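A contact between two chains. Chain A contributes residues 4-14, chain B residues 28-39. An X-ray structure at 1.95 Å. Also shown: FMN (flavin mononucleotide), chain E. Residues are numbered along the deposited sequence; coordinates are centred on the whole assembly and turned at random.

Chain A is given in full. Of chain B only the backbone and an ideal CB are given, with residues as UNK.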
ATOM      1  N   THR A   4       3.427 -11.494 -16.660  1.00 22.32           N
ATOM      2  CA  THR A   4       3.270 -10.558 -15.535  1.00 21.10           C
ATOM      3  C   THR A   4       2.742 -11.297 -14.313  1.00 20.95           C
ATOM      4  O   THR A   4       3.306 -11.173 -13.231  1.00 19.33           O
ATOM      5  CB  THR A   4       2.353  -9.381 -15.932  1.00 25.26           C
ATOM      6  OG1 THR A   4       2.943  -8.673 -17.017  1.00 24.36           O
ATOM      7  CG2 THR A   4       2.087  -8.415 -14.773  1.00 20.90           C
ATOM      8  N   ILE A   5       1.653 -12.066 -14.493  1.00 16.90           N
ATOM      9  CA  ILE A   5       1.070 -12.854 -13.403  1.00 16.42           C
ATOM     10  C   ILE A   5       2.069 -13.911 -12.925  1.00 20.66           C
ATOM     11  O   ILE A   5       2.208 -14.111 -11.722  1.00 18.07           O
ATOM     12  CB  ILE A   5      -0.335 -13.404 -13.783  1.00 19.24           C
ATOM     13  CG1 ILE A   5      -1.324 -12.221 -13.957  1.00 18.62           C
ATOM     14  CG2 ILE A   5      -0.858 -14.423 -12.737  1.00 19.29           C
ATOM     15  CD1 ILE A   5      -2.580 -12.554 -14.677  1.00 27.00           C
ATOM     16  N   GLU A   6       2.834 -14.530 -13.859  1.00 19.32           N
ATOM     17  CA  GLU A   6       3.860 -15.504 -13.456  1.00 19.54           C
ATOM     18  C   GLU A   6       4.913 -14.837 -12.570  1.00 21.93           C
ATOM     19  O   GLU A   6       5.275 -15.410 -11.546  1.00 21.97           O
ATOM     20  CB  GLU A   6       4.526 -16.193 -14.665  1.00 21.36           C
ATOM     21  CG  GLU A   6       3.646 -17.228 -15.329  1.00 38.18           C
ATOM     22  CD  GLU A   6       4.220 -17.949 -16.541  1.00 68.91           C
ATOM     23  OE1 GLU A   6       5.248 -17.502 -17.107  1.00 60.55           O
ATOM     24  OE2 GLU A   6       3.611 -18.968 -16.937  1.00 65.15           O
ATOM     25  N   THR A   7       5.370 -13.623 -12.941  1.00 18.31           N
ATOM     26  CA  THR A   7       6.340 -12.859 -12.154  1.00 18.91           C
ATOM     27  C   THR A   7       5.736 -12.537 -10.766  1.00 19.21           C
ATOM     28  O   THR A   7       6.396 -12.749  -9.755  1.00 18.63           O
ATOM     29  CB  THR A   7       6.793 -11.600 -12.896  1.00 32.09           C
ATOM     30  OG1 THR A   7       7.508 -11.989 -14.063  1.00 35.29           O
ATOM     31  CG2 THR A   7       7.676 -10.686 -12.026  1.00 31.91           C
ATOM     32  N   ILE A   8       4.490 -12.041 -10.733  1.00 15.26           N
ATOM     33  CA  ILE A   8       3.820 -11.716  -9.462  1.00 14.20           C
ATOM     34  C   ILE A   8       3.773 -12.938  -8.547  1.00 16.58           C
ATOM     35  O   ILE A   8       4.191 -12.854  -7.387  1.00 14.58           O
ATOM     36  CB  ILE A   8       2.408 -11.100  -9.705  1.00 16.87           C
ATOM     37  CG1 ILE A   8       2.528  -9.681 -10.311  1.00 16.89           C
ATOM     38  CG2 ILE A   8       1.564 -11.085  -8.398  1.00 15.50           C
ATOM     39  CD1 ILE A   8       1.199  -9.107 -10.964  1.00 19.91           C
ATOM     40  N   LEU A   9       3.301 -14.088  -9.082  1.00 14.81           N
ATOM     41  CA  LEU A   9       3.167 -15.313  -8.283  1.00 15.03           C
ATOM     42  C   LEU A   9       4.513 -15.954  -7.908  1.00 18.25           C
ATOM     43  O   LEU A   9       4.563 -16.683  -6.932  1.00 17.28           O
ATOM     44  CB  LEU A   9       2.239 -16.331  -8.977  1.00 15.69           C
ATOM     45  CG  LEU A   9       0.778 -15.911  -9.221  1.00 20.41           C
ATOM     46  CD1 LEU A   9       0.053 -16.964 -10.096  1.00 20.31           C
ATOM     47  CD2 LEU A   9       0.026 -15.748  -7.891  1.00 19.54           C
ATOM     48  N   ASN A  10       5.603 -15.642  -8.633  1.00 15.47           N
ATOM     49  CA  ASN A  10       6.945 -16.184  -8.371  1.00 15.22           C
ATOM     50  C   ASN A  10       7.672 -15.449  -7.220  1.00 17.59           C
ATOM     51  O   ASN A  10       8.756 -15.878  -6.788  1.00 14.39           O
ATOM     52  CB  ASN A  10       7.805 -16.094  -9.666  1.00 17.98           C
ATOM     53  CG  ASN A  10       9.127 -16.812  -9.591  1.00 38.34           C
ATOM     54  OD1 ASN A  10       9.192 -18.007  -9.305  1.00 33.17           O
ATOM     55  ND2 ASN A  10      10.216 -16.078  -9.762  1.00 33.09           N
ATOM     56  N   HIS A  11       7.092 -14.319  -6.739  1.00 13.59           N
ATOM     57  CA  HIS A  11       7.748 -13.517  -5.707  1.00 11.72           C
ATOM     58  C   HIS A  11       8.230 -14.258  -4.463  1.00 14.53           C
ATOM     59  O   HIS A  11       7.501 -15.061  -3.884  1.00 15.79           O
ATOM     60  CB  HIS A  11       6.854 -12.336  -5.243  1.00 11.26           C
ATOM     61  CG  HIS A  11       7.385 -11.698  -3.983  1.00 13.93           C
ATOM     62  ND1 HIS A  11       6.935 -12.086  -2.734  1.00 15.66           N
ATOM     63  CD2 HIS A  11       8.399 -10.825  -3.820  1.00 14.55           C
ATOM     64  CE1 HIS A  11       7.662 -11.408  -1.862  1.00 14.18           C
ATOM     65  NE2 HIS A  11       8.541 -10.629  -2.464  1.00 15.43           N
ATOM     66  N   ARG A  12       9.436 -13.894  -4.016  1.00 12.10           N
ATOM     67  CA  ARG A  12      10.037 -14.217  -2.732  1.00 12.86           C
ATOM     68  C   ARG A  12      10.986 -13.082  -2.398  1.00 16.33           C
ATOM     69  O   ARG A  12      11.542 -12.454  -3.311  1.00 15.98           O
ATOM     70  CB  ARG A  12      10.706 -15.613  -2.668  1.00 15.17           C
ATOM     71  CG  ARG A  12      12.149 -15.736  -3.206  1.00 16.59           C
ATOM     72  CD  ARG A  12      12.293 -15.499  -4.719  1.00 16.51           C
ATOM     73  NE  ARG A  12      11.341 -16.282  -5.521  1.00 19.74           N
ATOM     74  CZ  ARG A  12      11.516 -17.551  -5.887  1.00 31.14           C
ATOM     75  NH1 ARG A  12      10.593 -18.170  -6.606  1.00 16.90           N
ATOM     76  NH2 ARG A  12      12.601 -18.215  -5.516  1.00 20.86           N
ATOM     77  N   SER A  13      11.114 -12.768  -1.089  1.00 13.50           N
ATOM     78  CA  SER A  13      12.021 -11.726  -0.614  1.00 14.02           C
ATOM     79  C   SER A  13      13.453 -12.209  -0.843  1.00 17.64           C
ATOM     80  O   SER A  13      13.763 -13.379  -0.583  1.00 18.08           O
ATOM     81  CB  SER A  13      11.782 -11.443   0.865  1.00 15.24           C
ATOM     82  OG  SER A  13      10.526 -10.805   1.030  1.00 14.88           O
ATOM     83  N   ILE A  14      14.307 -11.331  -1.370  1.00 13.54           N
ATOM     84  CA  ILE A  14      15.703 -11.667  -1.617  1.00 13.55           C
ATOM     85  C   ILE A  14      16.534 -10.901  -0.587  1.00 17.51           C
ATOM     86  O   ILE A  14      16.428  -9.669  -0.464  1.00 15.52           O
ATOM     87  CB  ILE A  14      16.102 -11.363  -3.098  1.00 16.20           C
ATOM     88  CG1 ILE A  14      15.310 -12.252  -4.100  1.00 16.28           C
ATOM     89  CG2 ILE A  14      17.618 -11.450  -3.295  1.00 17.83           C
ATOM     90  CD1 ILE A  14      15.506 -13.823  -3.988  1.00 17.16           C
TER
ATOM     91  N   UNK B  28     -10.060 -16.144  -8.976  1.00 16.67           N
ATOM     92  CA  UNK B  28      -9.052 -16.967  -8.306  1.00 16.49           C
ATOM     93  C   UNK B  28      -7.634 -16.449  -8.577  1.00 18.51           C
ATOM     94  O   UNK B  28      -6.856 -16.288  -7.634  1.00 16.67           O
ATOM     95  CB  UNK B  28      -9.173 -18.423  -8.762  1.00 16.49           C
ATOM     96  N   UNK B  29      -7.315 -16.171  -9.859  1.00 16.00           N
ATOM     97  CA  UNK B  29      -6.003 -15.650 -10.280  1.00 16.04           C
ATOM     98  C   UNK B  29      -5.716 -14.292  -9.608  1.00 16.73           C
ATOM     99  O   UNK B  29      -4.606 -14.077  -9.117  1.00 15.82           O
ATOM    100  CB  UNK B  29      -5.951 -15.507 -11.802  1.00 16.04           C
ATOM    101  N   UNK B  30      -6.715 -13.394  -9.604  1.00 14.14           N
ATOM    102  CA  UNK B  30      -6.596 -12.055  -8.991  1.00 12.95           C
ATOM    103  C   UNK B  30      -6.304 -12.145  -7.495  1.00 15.60           C
ATOM    104  O   UNK B  30      -5.426 -11.438  -7.009  1.00 14.51           O
ATOM    105  CB  UNK B  30      -7.878 -11.251  -9.216  1.00 12.95           C
ATOM    106  N   UNK B  31      -7.026 -13.044  -6.769  1.00 13.53           N
ATOM    107  CA  UNK B  31      -6.840 -13.243  -5.331  1.00 13.47           C
ATOM    108  C   UNK B  31      -5.453 -13.815  -5.039  1.00 15.84           C
ATOM    109  O   UNK B  31      -4.753 -13.287  -4.175  1.00 13.10           O
ATOM    110  CB  UNK B  31      -7.922 -14.171  -4.775  1.00 13.47           C
ATOM    111  N   UNK B  32      -5.038 -14.863  -5.775  1.00 12.64           N
ATOM    112  CA  UNK B  32      -3.701 -15.453  -5.596  1.00 12.88           C
ATOM    113  C   UNK B  32      -2.609 -14.408  -5.879  1.00 14.69           C
ATOM    114  O   UNK B  32      -1.588 -14.384  -5.184  1.00 12.89           O
ATOM    115  CB  UNK B  32      -3.524 -16.664  -6.513  1.00 12.88           C
ATOM    116  N   UNK B  33      -2.818 -13.562  -6.910  1.00 12.16           N
ATOM    117  CA  UNK B  33      -1.856 -12.498  -7.256  1.00 11.90           C
ATOM    118  C   UNK B  33      -1.727 -11.510  -6.110  1.00 13.81           C
ATOM    119  O   UNK B  33      -0.606 -11.163  -5.728  1.00 13.91           O
ATOM    120  CB  UNK B  33      -2.284 -11.768  -8.531  1.00 11.90           C
ATOM    121  N   UNK B  34      -2.876 -11.091  -5.545  1.00  9.94           N
ATOM    122  CA  UNK B  34      -2.922 -10.168  -4.395  1.00 10.54           C
ATOM    123  C   UNK B  34      -2.152 -10.799  -3.203  1.00 13.96           C
ATOM    124  O   UNK B  34      -1.290 -10.150  -2.593  1.00 11.43           O
ATOM    125  CB  UNK B  34      -4.370  -9.863  -4.005  1.00 10.54           C
ATOM    126  N   UNK B  35      -2.426 -12.095  -2.906  1.00 10.37           N
ATOM    127  CA  UNK B  35      -1.789 -12.768  -1.774  1.00  9.57           C
ATOM    128  C   UNK B  35      -0.278 -12.893  -1.917  1.00 12.09           C
ATOM    129  O   UNK B  35       0.409 -12.953  -0.910  1.00 12.38           O
ATOM    130  CB  UNK B  35      -2.395 -14.161  -1.596  1.00  9.57           C
ATOM    131  N   UNK B  36       0.240 -12.944  -3.157  1.00 10.50           N
ATOM    132  CA  UNK B  36       1.671 -13.138  -3.447  1.00 10.24           C
ATOM    133  C   UNK B  36       2.533 -11.929  -3.054  1.00 13.92           C
ATOM    134  O   UNK B  36       3.764 -12.028  -3.044  1.00 12.13           O
ATOM    135  CB  UNK B  36       1.859 -13.430  -4.937  1.00 10.24           C
ATOM    136  N   UNK B  37       1.910 -10.783  -2.728  1.00 10.64           N
ATOM    137  CA  UNK B  37       2.689  -9.605  -2.332  1.00  9.05           C
ATOM    138  C   UNK B  37       3.458  -9.890  -1.035  1.00 10.80           C
ATOM    139  O   UNK B  37       3.026 -10.717  -0.207  1.00  9.28           O
ATOM    140  CB  UNK B  37       1.775  -8.391  -2.154  1.00  9.05           C
ATOM    141  N   UNK B  38       4.565  -9.161  -0.833  1.00  8.15           N
ATOM    142  CA  UNK B  38       5.319  -9.205   0.426  1.00  8.23           C
ATOM    143  C   UNK B  38       4.345  -8.806   1.556  1.00 12.70           C
ATOM    144  O   UNK B  38       3.339  -8.116   1.315  1.00 10.66           O
ATOM    145  CB  UNK B  38       6.537  -8.280   0.382  1.00  8.23           C
ATOM    146  N   UNK B  39       4.656  -9.241   2.776  1.00 10.92           N
ATOM    147  CA  UNK B  39       3.834  -8.986   3.952  1.00 10.06           C
ATOM    148  C   UNK B  39       4.730  -8.842   5.187  1.00 12.22           C
ATOM    149  O   UNK B  39       5.558  -9.703   5.434  1.00 10.44           O
ATOM    150  CB  UNK B  39       2.813 -10.108   4.151  1.00 10.06           C
TER
HETATM  151  N1  FMN E 400      11.953  -8.611   5.675  1.00 11.45           N
HETATM  152  C2  FMN E 400      13.127  -8.388   6.324  1.00 11.84           C
HETATM  153  O2  FMN E 400      14.064  -9.205   6.241  1.00 12.13           O
HETATM  154  N3  FMN E 400      13.302  -7.271   7.079  1.00 11.57           N
HETATM  155  C4  FMN E 400      12.400  -6.251   7.260  1.00 11.69           C
HETATM  156  O4  FMN E 400      12.625  -5.251   7.953  1.00 12.20           O
HETATM  157  C4A FMN E 400      11.111  -6.428   6.554  1.00 11.22           C
HETATM  158  N5  FMN E 400      10.200  -5.488   6.604  1.00 11.16           N
HETATM  159  C5A FMN E 400       9.062  -5.644   5.783  1.00 11.25           C
HETATM  160  C6  FMN E 400       8.132  -4.572   5.748  1.00 11.52           C
HETATM  161  C7  FMN E 400       7.046  -4.606   4.885  1.00 11.89           C
HETATM  162  C7M FMN E 400       6.133  -3.393   4.796  1.00 12.99           C
HETATM  163  C8  FMN E 400       6.788  -5.797   4.099  1.00 12.05           C
HETATM  164  C8M FMN E 400       5.597  -5.904   3.213  1.00 13.35           C
HETATM  165  C9  FMN E 400       7.696  -6.895   4.142  1.00 11.75           C
HETATM  166  C9A FMN E 400       8.829  -6.856   4.988  1.00 11.27           C
HETATM  167  N10 FMN E 400       9.827  -7.866   5.010  1.00 11.16           N
HETATM  168  C10 FMN E 400      10.980  -7.713   5.715  1.00 11.44           C
HETATM  169  C1' FMN E 400       9.640  -9.083   4.190  1.00 11.28           C
HETATM  170  C2' FMN E 400       8.619 -10.007   4.870  1.00 11.32           C
HETATM  171  O2' FMN E 400       9.263 -10.608   5.914  1.00 10.83           O
HETATM  172  C3' FMN E 400       8.230 -11.068   3.845  1.00 11.82           C
HETATM  173  O3' FMN E 400       7.564 -10.372   2.747  1.00 12.78           O
HETATM  174  C4' FMN E 400       7.318 -12.214   4.471  1.00 12.64           C
HETATM  175  O4' FMN E 400       8.178 -13.050   5.271  1.00 13.83           O
HETATM  176  C5' FMN E 400       6.777 -13.120   3.330  1.00 12.92           C
HETATM  177  O5' FMN E 400       7.938 -13.674   2.642  1.00 12.55           O
HETATM  178  P   FMN E 400       8.116 -13.551   1.040  1.00 11.81           P
HETATM  179  O1P FMN E 400       6.966 -14.244   0.353  1.00 12.08           O
HETATM  180  O2P FMN E 400       9.492 -14.164   0.905  1.00 13.67           O
HETATM  181  O3P FMN E 400       8.225 -12.035   0.798  1.00 12.50           O

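Position 28 lies in a helix, and its ideal CB has nothing of chain A within 5.5 Å. The residue is Asp B28.

At position 29 the CA-to-CB bond points sideways. The ideal CB is 5.3 Å from Ile A5 CG2, so a short branched side chain could reach that methyl; Val, Thr or Ile would suit. The residue is Thr B29. Its CG2 packs 3.8 Å from Ile A5 CG2, and its OG1 is hydrogen-bonded elsewhere in the structure.

Positions 30 and 31 have no chain A atom near their ideal CB, and many residues would fit. They are Leu B30 and Val B31.

Position 32 points sideways, with its ideal CB 3.9 Å from Leu A9 CD2. The start of an aliphatic chain suits that methyl. The residue is Lys B32. Its CB lies 3.9 Å from Leu A9 CD2, which also sits 3.4 Å from the backbone atom Lys B32 O.

At position 33 the ideal CB is 3.9 Å from Ile A8 CG2, 4.6 Å from Leu A9 CD2 and 5.2 Å from Ile A5 CG2. These three methyls favour a small residue: Ala, Ser or perhaps Cys. The residue is Ser B33. Its OG donates a hydrogen bond to Thr B29 O (2.8 Å), so the hydroxyl is satisfied within its own helix while lying 3.8 Å from Ile A5 CG2.

Position 34 points away and 35 sideways, both clear of chain A. They are Ala B34 and Gln B35.

At position 36 the bond points toward chain A. The ideal CB is already 3.4 Å from Ile A8 O and 4.1 Å from Leu A9 CA. Little room remains, so Ala or Gly fits best. The residue is Ala B36. Its CB packs 4.2 Å from both Ile A8 CG2 and Leu A9 CD2.

Position 37 points away, with phi/psi of -64/155 after the helical stretch. Chain A hardly restricts it. The residue is Ala B37.

Position 38 points sideways, its ideal CB 4.8 Å from Ser A13 OG and near the His A11 ring and the FMN. A small polar residue such as Ser or Thr is plausible. The residue is Ser B38. Its OG lies 3.0 Å from His A11 NE2, and a water links Ser B38 OG and Ser A13 OG, 2.9 Å from each.

Position 39 has an extended backbone and no chain A atom near its ideal CB. The residue is Thr B39, whose N donates to FMN O3' (3.1 Å).

Chain B (28-39) DTLVKSAQAAST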
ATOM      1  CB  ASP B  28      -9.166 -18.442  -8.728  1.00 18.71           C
ATOM      2  CG  ASP B  28      -8.205 -19.319  -7.952  1.00 28.89           C
ATOM      3  OD1 ASP B  28      -8.445 -19.535  -6.744  1.00 27.36           O
ATOM      4  OD2 ASP B  28      -7.182 -19.735  -8.533  1.00 37.58           O
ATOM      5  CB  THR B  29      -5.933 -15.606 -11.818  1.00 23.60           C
ATOM      6  OG1 THR B  29      -6.033 -16.951 -12.297  1.00 26.16           O
ATOM      7  CG2 THR B  29      -4.644 -14.989 -12.331  1.00 21.81           C
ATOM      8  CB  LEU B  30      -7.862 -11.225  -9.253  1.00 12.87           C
ATOM      9  CG  LEU B  30      -8.082 -10.765 -10.675  1.00 16.45           C
ATOM     10  CD1 LEU B  30      -9.410 -10.060 -10.808  1.00 15.88           C
ATOM     11  CD2 LEU B  30      -6.928  -9.895 -11.161  1.00 19.22           C
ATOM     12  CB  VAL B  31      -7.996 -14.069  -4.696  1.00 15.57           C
ATOM     13  CG1 VAL B  31      -7.685 -14.478  -3.255  1.00 15.51           C
ATOM     14  CG2 VAL B  31      -9.309 -13.292  -4.771  1.00 14.57           C
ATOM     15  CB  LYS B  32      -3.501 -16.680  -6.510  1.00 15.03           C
ATOM     16  CG  LYS B  32      -4.285 -17.915  -6.086  1.00 24.68           C
ATOM     17  CD  LYS B  32      -4.217 -19.052  -7.132  1.00 35.88           C
ATOM     18  CE  LYS B  32      -2.836 -19.579  -7.451  1.00 52.97           C
ATOM     19  NZ  LYS B  32      -2.790 -20.229  -8.792  1.00 65.85           N
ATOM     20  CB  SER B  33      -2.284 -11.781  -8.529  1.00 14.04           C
ATOM     21  OG  SER B  33      -2.188 -12.681  -9.621  1.00 18.03           O
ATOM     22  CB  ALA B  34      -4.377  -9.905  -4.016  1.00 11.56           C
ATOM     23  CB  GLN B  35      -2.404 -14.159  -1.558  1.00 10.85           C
ATOM     24  CG  GLN B  35      -3.838 -14.136  -1.064  1.00 16.25           C
ATOM     25  CD  GLN B  35      -4.236 -15.531  -0.655  1.00 21.87           C
ATOM     26  OE1 GLN B  35      -3.985 -15.980   0.470  1.00 17.54           O
ATOM     27  NE2 GLN B  35      -4.801 -16.262  -1.576  1.00  9.94           N
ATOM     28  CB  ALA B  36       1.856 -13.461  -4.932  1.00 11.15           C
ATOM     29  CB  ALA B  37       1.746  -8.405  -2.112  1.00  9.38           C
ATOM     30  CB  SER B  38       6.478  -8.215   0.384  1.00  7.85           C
ATOM     31  OG  SER B  38       7.410  -8.578  -0.625  1.00 13.98           O
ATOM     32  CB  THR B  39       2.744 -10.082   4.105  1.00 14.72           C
ATOM     33  OG1 THR B  39       2.229 -10.010   5.437  1.00 13.18           O
ATOM     34  CG2 THR B  39       3.287 -11.504   3.851  1.00 11.82           C
TER
HETATM   35  O   HOH W   1       9.895  -8.038   0.752  1.00  8.50           O
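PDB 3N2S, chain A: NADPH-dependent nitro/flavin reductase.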